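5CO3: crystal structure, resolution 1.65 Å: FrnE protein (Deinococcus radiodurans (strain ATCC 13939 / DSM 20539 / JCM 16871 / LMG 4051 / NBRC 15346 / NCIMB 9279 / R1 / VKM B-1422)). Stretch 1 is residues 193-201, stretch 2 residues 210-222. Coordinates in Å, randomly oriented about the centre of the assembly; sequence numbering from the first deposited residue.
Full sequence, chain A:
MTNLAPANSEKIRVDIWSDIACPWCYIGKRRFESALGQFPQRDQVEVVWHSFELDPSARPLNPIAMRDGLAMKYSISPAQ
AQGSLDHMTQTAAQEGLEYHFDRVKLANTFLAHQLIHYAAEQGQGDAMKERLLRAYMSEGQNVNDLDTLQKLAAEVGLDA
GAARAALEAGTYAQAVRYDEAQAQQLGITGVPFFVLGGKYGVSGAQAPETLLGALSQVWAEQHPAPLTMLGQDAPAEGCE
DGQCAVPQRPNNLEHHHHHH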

ATOM      1  N   PHE A 193       0.706   6.740  -0.575  1.00 32.50           N
ATOM      2  CA  PHE A 193       1.578   7.789  -0.084  1.00 32.53           C
ATOM      3  C   PHE A 193       2.868   7.160   0.420  1.00 31.29           C
ATOM      4  O   PHE A 193       2.840   6.280   1.275  1.00 33.86           O
ATOM      5  CB  PHE A 193       0.897   8.604   1.023  1.00 33.64           C
ATOM      6  CG  PHE A 193       1.574   9.913   1.309  1.00 45.28           C
ATOM      7  CD1 PHE A 193       2.691   9.962   2.118  1.00 37.77           C
ATOM      8  CD2 PHE A 193       1.097  11.091   0.757  1.00 45.75           C
ATOM      9  CE1 PHE A 193       3.324  11.170   2.384  1.00 40.93           C
ATOM     10  CE2 PHE A 193       1.721  12.297   1.014  1.00 47.73           C
ATOM     11  CZ  PHE A 193       2.833  12.338   1.830  1.00 45.66           C
ATOM     12  N   PHE A 194       3.996   7.630  -0.112  1.00 34.27           N
ATOM     13  CA  PHE A 194       5.306   7.109   0.261  1.00 36.65           C
ATOM     14  C   PHE A 194       6.052   8.028   1.218  1.00 36.05           C
ATOM     15  O   PHE A 194       6.083   9.248   1.036  1.00 39.01           O
ATOM     16  CB  PHE A 194       6.178   6.899  -0.979  1.00 32.56           C
ATOM     17  CG  PHE A 194       5.582   5.995  -2.009  1.00 29.69           C
ATOM     18  CD1 PHE A 194       4.637   6.470  -2.908  1.00 29.87           C
ATOM     19  CD2 PHE A 194       5.982   4.675  -2.103  1.00 32.38           C
ATOM     20  CE1 PHE A 194       4.101   5.649  -3.872  1.00 30.21           C
ATOM     21  CE2 PHE A 194       5.454   3.846  -3.065  1.00 28.46           C
ATOM     22  CZ  PHE A 194       4.507   4.334  -3.961  1.00 30.02           C
ATOM     23  N   VAL A 195       6.656   7.440   2.243  1.00 35.26           N
ATOM     24  CA  VAL A 195       7.552   8.175   3.118  1.00 41.88           C
ATOM     25  C   VAL A 195       8.900   7.471   3.090  1.00 39.44           C
ATOM     26  O   VAL A 195       8.990   6.272   3.370  1.00 35.86           O
ATOM     27  CB  VAL A 195       7.021   8.267   4.557  1.00 44.05           C
ATOM     28  CG1 VAL A 195       8.038   8.958   5.446  1.00 47.48           C
ATOM     29  CG2 VAL A 195       5.700   9.011   4.577  1.00 45.88           C
ATOM     30  N   LEU A 196       9.939   8.207   2.713  1.00 39.79           N
ATOM     31  CA  LEU A 196      11.266   7.628   2.591  1.00 42.12           C
ATOM     32  C   LEU A 196      12.222   8.219   3.634  1.00 44.95           C
ATOM     33  O   LEU A 196      12.326   9.443   3.801  1.00 45.21           O
ATOM     34  CB  LEU A 196      11.809   7.837   1.173  1.00 42.07           C
ATOM     35  CG  LEU A 196      11.077   7.176  -0.001  1.00 43.17           C
ATOM     36  CD1 LEU A 196       9.959   8.053  -0.570  1.00 39.00           C
ATOM     37  CD2 LEU A 196      12.070   6.818  -1.092  1.00 40.77           C
ATOM     38  N   GLY A 197      12.894   7.336   4.369  1.00 43.97           N
ATOM     39  CA  GLY A 197      13.851   7.756   5.380  1.00 50.30           C
ATOM     40  C   GLY A 197      13.242   8.589   6.495  1.00 52.25           C
ATOM     41  O   GLY A 197      13.947   9.322   7.195  1.00 52.67           O
ATOM     42  N   GLY A 198      11.924   8.487   6.648  1.00 50.43           N
ATOM     43  CA  GLY A 198      11.205   9.195   7.692  1.00 49.21           C
ATOM     44  C   GLY A 198      11.174  10.692   7.471  1.00 49.79           C
ATOM     45  O   GLY A 198      10.723  11.447   8.329  1.00 62.79           O
ATOM     46  N   LYS A 199      11.643  11.122   6.306  1.00 54.30           N
ATOM     47  CA  LYS A 199      11.846  12.538   6.035  1.00 58.45           C
ATOM     48  C   LYS A 199      11.110  13.000   4.783  1.00 53.70           C
ATOM     49  O   LYS A 199      10.514  14.079   4.767  1.00 56.49           O
ATOM     50  CB  LYS A 199      13.343  12.834   5.892  1.00 60.79           C
ATOM     51  CG  LYS A 199      13.661  14.291   5.612  1.00 71.90           C
ATOM     52  CD  LYS A 199      15.083  14.477   5.106  1.00 77.20           C
ATOM     53  CE  LYS A 199      16.106  13.795   5.995  1.00 81.15           C
ATOM     54  NZ  LYS A 199      17.491  14.011   5.484  1.00 81.05           N
ATOM     55  N   TYR A 200      11.160  12.186   3.733  1.00 49.10           N
ATOM     56  CA  TYR A 200      10.653  12.604   2.433  1.00 48.43           C
ATOM     57  C   TYR A 200       9.319  11.972   2.108  1.00 45.78           C
ATOM     58  O   TYR A 200       9.104  10.791   2.365  1.00 50.38           O
ATOM     59  CB  TYR A 200      11.663  12.273   1.330  1.00 54.42           C
ATOM     60  CG  TYR A 200      12.943  13.061   1.457  1.00 50.21           C
ATOM     61  CD1 TYR A 200      12.964  14.428   1.210  1.00 53.29           C
ATOM     62  CD2 TYR A 200      14.125  12.444   1.844  1.00 49.99           C
ATOM     63  CE1 TYR A 200      14.135  15.160   1.339  1.00 58.04           C
ATOM     64  CE2 TYR A 200      15.302  13.165   1.974  1.00 52.95           C
ATOM     65  CZ  TYR A 200      15.302  14.522   1.719  1.00 60.60           C
ATOM     66  OH  TYR A 200      16.473  15.239   1.847  1.00 67.24           O
ATOM     67  N   GLY A 201       8.434  12.770   1.521  1.00 46.47           N
ATOM     68  CA  GLY A 201       7.120  12.302   1.131  1.00 46.35           C
ATOM     69  C   GLY A 201       6.916  12.317  -0.370  1.00 48.70           C
ATOM     70  O   GLY A 201       7.322  13.257  -1.055  1.00 54.18           O
ATOM     71  N   THR A 210      10.875   8.919 -10.455  1.00 39.81           N
ATOM     72  CA  THR A 210      10.700   9.771  -9.281  1.00 37.34           C
ATOM     73  C   THR A 210      11.013   9.043  -7.969  1.00 37.05           C
ATOM     74  O   THR A 210      11.742   9.554  -7.113  1.00 44.47           O
ATOM     75  CB  THR A 210       9.257  10.320  -9.221  1.00 43.01           C
ATOM     76  OG1 THR A 210       9.002  11.111 -10.388  1.00 43.04           O
ATOM     77  CG2 THR A 210       9.049  11.177  -7.988  1.00 44.63           C
ATOM     78  N   LEU A 211      10.457   7.848  -7.814  1.00 32.63           N
ATOM     79  CA  LEU A 211      10.736   7.026  -6.643  1.00 31.65           C
ATOM     80  C   LEU A 211      12.205   6.572  -6.595  1.00 32.88           C
ATOM     81  O   LEU A 211      12.812   6.556  -5.526  1.00 34.97           O
ATOM     82  CB  LEU A 211       9.788   5.818  -6.617  1.00 35.91           C
ATOM     83  CG  LEU A 211       8.330   6.163  -6.295  1.00 36.76           C
ATOM     84  CD1 LEU A 211       7.413   5.007  -6.659  1.00 35.30           C
ATOM     85  CD2 LEU A 211       8.189   6.534  -4.816  1.00 38.42           C
ATOM     86  N   LEU A 212      12.785   6.230  -7.749  1.00 36.55           N
ATOM     87  CA  LEU A 212      14.211   5.905  -7.818  1.00 33.06           C
ATOM     88  C   LEU A 212      15.063   7.118  -7.416  1.00 38.18           C
ATOM     89  O   LEU A 212      16.075   6.983  -6.731  1.00 42.83           O
ATOM     90  CB  LEU A 212      14.596   5.433  -9.226  1.00 32.83           C
ATOM     91  CG  LEU A 212      16.083   5.153  -9.511  1.00 36.71           C
ATOM     92  CD1 LEU A 212      16.615   4.073  -8.585  1.00 36.01           C
ATOM     93  CD2 LEU A 212      16.269   4.751 -10.964  1.00 39.16           C
ATOM     94  N   GLY A 213      14.633   8.301  -7.838  1.00 43.29           N
ATOM     95  CA  GLY A 213      15.334   9.521  -7.500  1.00 45.02           C
ATOM     96  C   GLY A 213      15.317   9.767  -6.006  1.00 44.28           C
ATOM     97  O   GLY A 213      16.305  10.198  -5.425  1.00 45.28           O
ATOM     98  N   ALA A 214      14.179   9.492  -5.380  1.00 42.60           N
ATOM     99  CA  ALA A 214      14.043   9.661  -3.939  1.00 43.92           C
ATOM    100  C   ALA A 214      14.915   8.665  -3.174  1.00 39.30           C
ATOM    101  O   ALA A 214      15.628   9.040  -2.248  1.00 42.58           O
ATOM    102  CB  ALA A 214      12.580   9.511  -3.529  1.00 44.82           C
ATOM    103  N   LEU A 215      14.841   7.392  -3.560  1.00 40.18           N
ATOM    104  CA  LEU A 215      15.710   6.369  -2.982  1.00 35.04           C
ATOM    105  C   LEU A 215      17.173   6.794  -3.067  1.00 38.43           C
ATOM    106  O   LEU A 215      17.910   6.738  -2.074  1.00 36.78           O
ATOM    107  CB  LEU A 215      15.508   5.035  -3.699  1.00 33.33           C
ATOM    108  CG  LEU A 215      14.187   4.307  -3.419  1.00 33.17           C
ATOM    109  CD1 LEU A 215      14.039   3.144  -4.368  1.00 34.59           C
ATOM    110  CD2 LEU A 215      14.137   3.844  -1.962  1.00 37.07           C
ATOM    111  N   SER A 216      17.569   7.239  -4.260  1.00 40.39           N
ATOM    112  CA  SER A 216      18.940   7.644  -4.544  1.00 41.50           C
ATOM    113  C   SER A 216      19.351   8.865  -3.736  1.00 45.00           C
ATOM    114  O   SER A 216      20.488   8.953  -3.270  1.00 43.25           O
ATOM    115  CB  SER A 216      19.114   7.951  -6.038  1.00 42.77           C
ATOM    116  OG  SER A 216      18.706   6.858  -6.840  1.00 48.24           O
ATOM    117  N   GLN A 217      18.434   9.816  -3.587  1.00 46.40           N
ATOM    118  CA  GLN A 217      18.732  11.018  -2.823  1.00 49.01           C
ATOM    119  C   GLN A 217      18.935  10.657  -1.357  1.00 50.28           C
ATOM    120  O   GLN A 217      19.862  11.138  -0.712  1.00 52.36           O
ATOM    121  CB  GLN A 217      17.619  12.057  -2.966  1.00 57.36           C
ATOM    122  CG  GLN A 217      17.790  13.269  -2.060  1.00 67.21           C
ATOM    123  CD  GLN A 217      16.809  14.387  -2.367  1.00 70.39           C
ATOM    124  OE1 GLN A 217      16.222  14.438  -3.449  1.00 69.46           O
ATOM    125  NE2 GLN A 217      16.630  15.292  -1.412  1.00 66.96           N
ATOM    126  N   VAL A 218      18.068   9.797  -0.835  1.00 45.00           N
ATOM    127  CA  VAL A 218      18.162   9.412   0.565  1.00 45.03           C
ATOM    128  C   VAL A 218      19.454   8.655   0.839  1.00 44.59           C
ATOM    129  O   VAL A 218      20.146   8.951   1.810  1.00 47.75           O
ATOM    130  CB  VAL A 218      16.959   8.560   1.001  1.00 46.48           C
ATOM    131  CG1 VAL A 218      17.196   7.976   2.387  1.00 46.83           C
ATOM    132  CG2 VAL A 218      15.702   9.399   0.978  1.00 49.11           C
ATOM    133  N   TRP A 219      19.799   7.699  -0.023  1.00 42.59           N
ATOM    134  CA  TRP A 219      21.063   6.970   0.136  1.00 41.60           C
ATOM    135  C   TRP A 219      22.259   7.923   0.127  1.00 53.92           C
ATOM    136  O   TRP A 219      23.180   7.802   0.945  1.00 52.49           O
ATOM    137  CB  TRP A 219      21.235   5.920  -0.963  1.00 40.45           C
ATOM    138  CG  TRP A 219      22.496   5.134  -0.809  1.00 41.94           C
ATOM    139  CD1 TRP A 219      23.695   5.379  -1.418  1.00 44.10           C
ATOM    140  CD2 TRP A 219      22.697   3.987   0.023  1.00 47.92           C
ATOM    141  NE1 TRP A 219      24.623   4.451  -1.022  1.00 46.67           N
ATOM    142  CE2 TRP A 219      24.039   3.588  -0.133  1.00 46.12           C
ATOM    143  CE3 TRP A 219      21.872   3.256   0.883  1.00 51.94           C
ATOM    144  CZ2 TRP A 219      24.576   2.491   0.533  1.00 51.62           C
ATOM    145  CZ3 TRP A 219      22.403   2.167   1.547  1.00 53.24           C
ATOM    146  CH2 TRP A 219      23.743   1.792   1.367  1.00 51.65           C
ATOM    147  N   ALA A 220      22.233   8.870  -0.801  1.00 46.35           N
ATOM    148  CA  ALA A 220      23.309   9.842  -0.940  1.00 49.59           C
ATOM    149  C   ALA A 220      23.479  10.649   0.340  1.00 52.62           C
ATOM    150  O   ALA A 220      24.601  10.884   0.793  1.00 59.00           O
ATOM    151  CB  ALA A 220      23.036  10.758  -2.108  1.00 50.74           C
ATOM    152  N   GLU A 221      22.362  11.060   0.931  1.00 54.67           N
ATOM    153  CA  GLU A 221      22.408  11.863   2.146  1.00 56.00           C
ATOM    154  C   GLU A 221      22.924  11.060   3.336  1.00 55.50           C
ATOM    155  O   GLU A 221      23.535  11.613   4.249  1.00 58.24           O
ATOM    156  CB  GLU A 221      21.033  12.441   2.454  1.00 61.48           C
ATOM    157  CG  GLU A 221      20.579  13.459   1.433  1.00 70.07           C
ATOM    158  CD  GLU A 221      19.263  14.104   1.804  1.00 71.56           C
ATOM    159  OE1 GLU A 221      18.825  13.947   2.963  1.00 70.73           O
ATOM    160  OE2 GLU A 221      18.668  14.772   0.934  1.00 75.34           O
ATOM    161  N   GLN A 222      22.691   9.755   3.321  1.00 53.53           N
ATOM    162  CA  GLN A 222      23.136   8.907   4.416  1.00 53.57           C
ATOM    163  C   GLN A 222      24.568   8.433   4.202  1.00 55.58           C
ATOM    164  O   GLN A 222      25.203   7.911   5.121  1.00 59.21           O
ATOM    165  CB  GLN A 222      22.186   7.720   4.577  1.00 55.07           C
ATOM    166  CG  GLN A 222      20.761   8.155   4.872  1.00 62.58           C
ATOM    167  CD  GLN A 222      19.852   7.000   5.223  1.00 69.59           C
ATOM    168  OE1 GLN A 222      20.235   5.835   5.104  1.00 69.43           O
ATOM    169  NE2 GLN A 222      18.639   7.317   5.665  1.00 73.72           N
TER

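A short hairpin lies along one side of a helix. Strand 193-196 runs nearly with the helix, their directions 19° apart and their axes 9.8 Å apart at closest approach, so successive inward residues of the strand meet successive turns of the helix. Alternation sorts the strand: Phe-194 and Leu-196 point toward the helix, while Phe-193 and Val-195 are out of its reach. On the helix, Leu-211, Ala-214, Val-218 and Glu-221 form a stripe at spacings of three and four, joined by Gln-217.

At the start of the contact, a flat surface receives a rounded one. The methyl CD2 of Leu-211 sits over one face of the Phe-194 ring, 3.9 Å from the ring centroid and 11° off its normal, a CH-pi contact in which a single methyl sits almost squarely over the aromatic plane.

Leu-196 is the main bump, with 83 Å² covered by the helix. Its CD2 lies 3.7 Å from Ala-214 CB and also 3.7 Å from Leu-215 CD2, and its CB lies 4.2 Å from Val-218 CG2. Ala-214 contributes just one methyl to this hollow, with the larger Leu-215, the next residue, and Val-218, one turn on, beside it. Leu-215 helps in an indirect way: its CA-to-CB bond points away from the strand, but the end of its side chain comes back nearer.

At the turn the backbone itself approaches. Gly-197 CA is 4.5 Å from Val-218 CG1, and a CB on this glycine would point toward the helix and sit a tight 3.3 Å from that methyl. Its positive phi independently favours glycine; so does that of Gly-198. Backbone bonds close the hairpin, Leu-196 N to Tyr-200 O at 2.7 Å and Tyr-200 N to Leu-196 O at 3.0 Å, placing both side chains on the helix-facing side.

Val-218 serves three neighbours: CG1 approaches Gly-197, and CG2, near Leu-196 CB, is also 3.5 Å from Tyr-200 CD2. A branched, compact residue suits this place, packing against both leucine and tyrosine without a long arm. Beyond it the ring carries its hydroxyl past the apolar patch to the polar margin, where Tyr-200 OH donates a very short 2.4 Å hydrogen bond to Glu-221 OE2. Lys-199, extended except for a bend at chi3, brings NZ to 2.9 Å from Glu-221 OE1 in a salt bridge. Both carboxylate oxygens are thus engaged, and Gln-217 NE2 adds a hydrogen bond from within the helix, to Glu-221 OE2 at 3.2 Å.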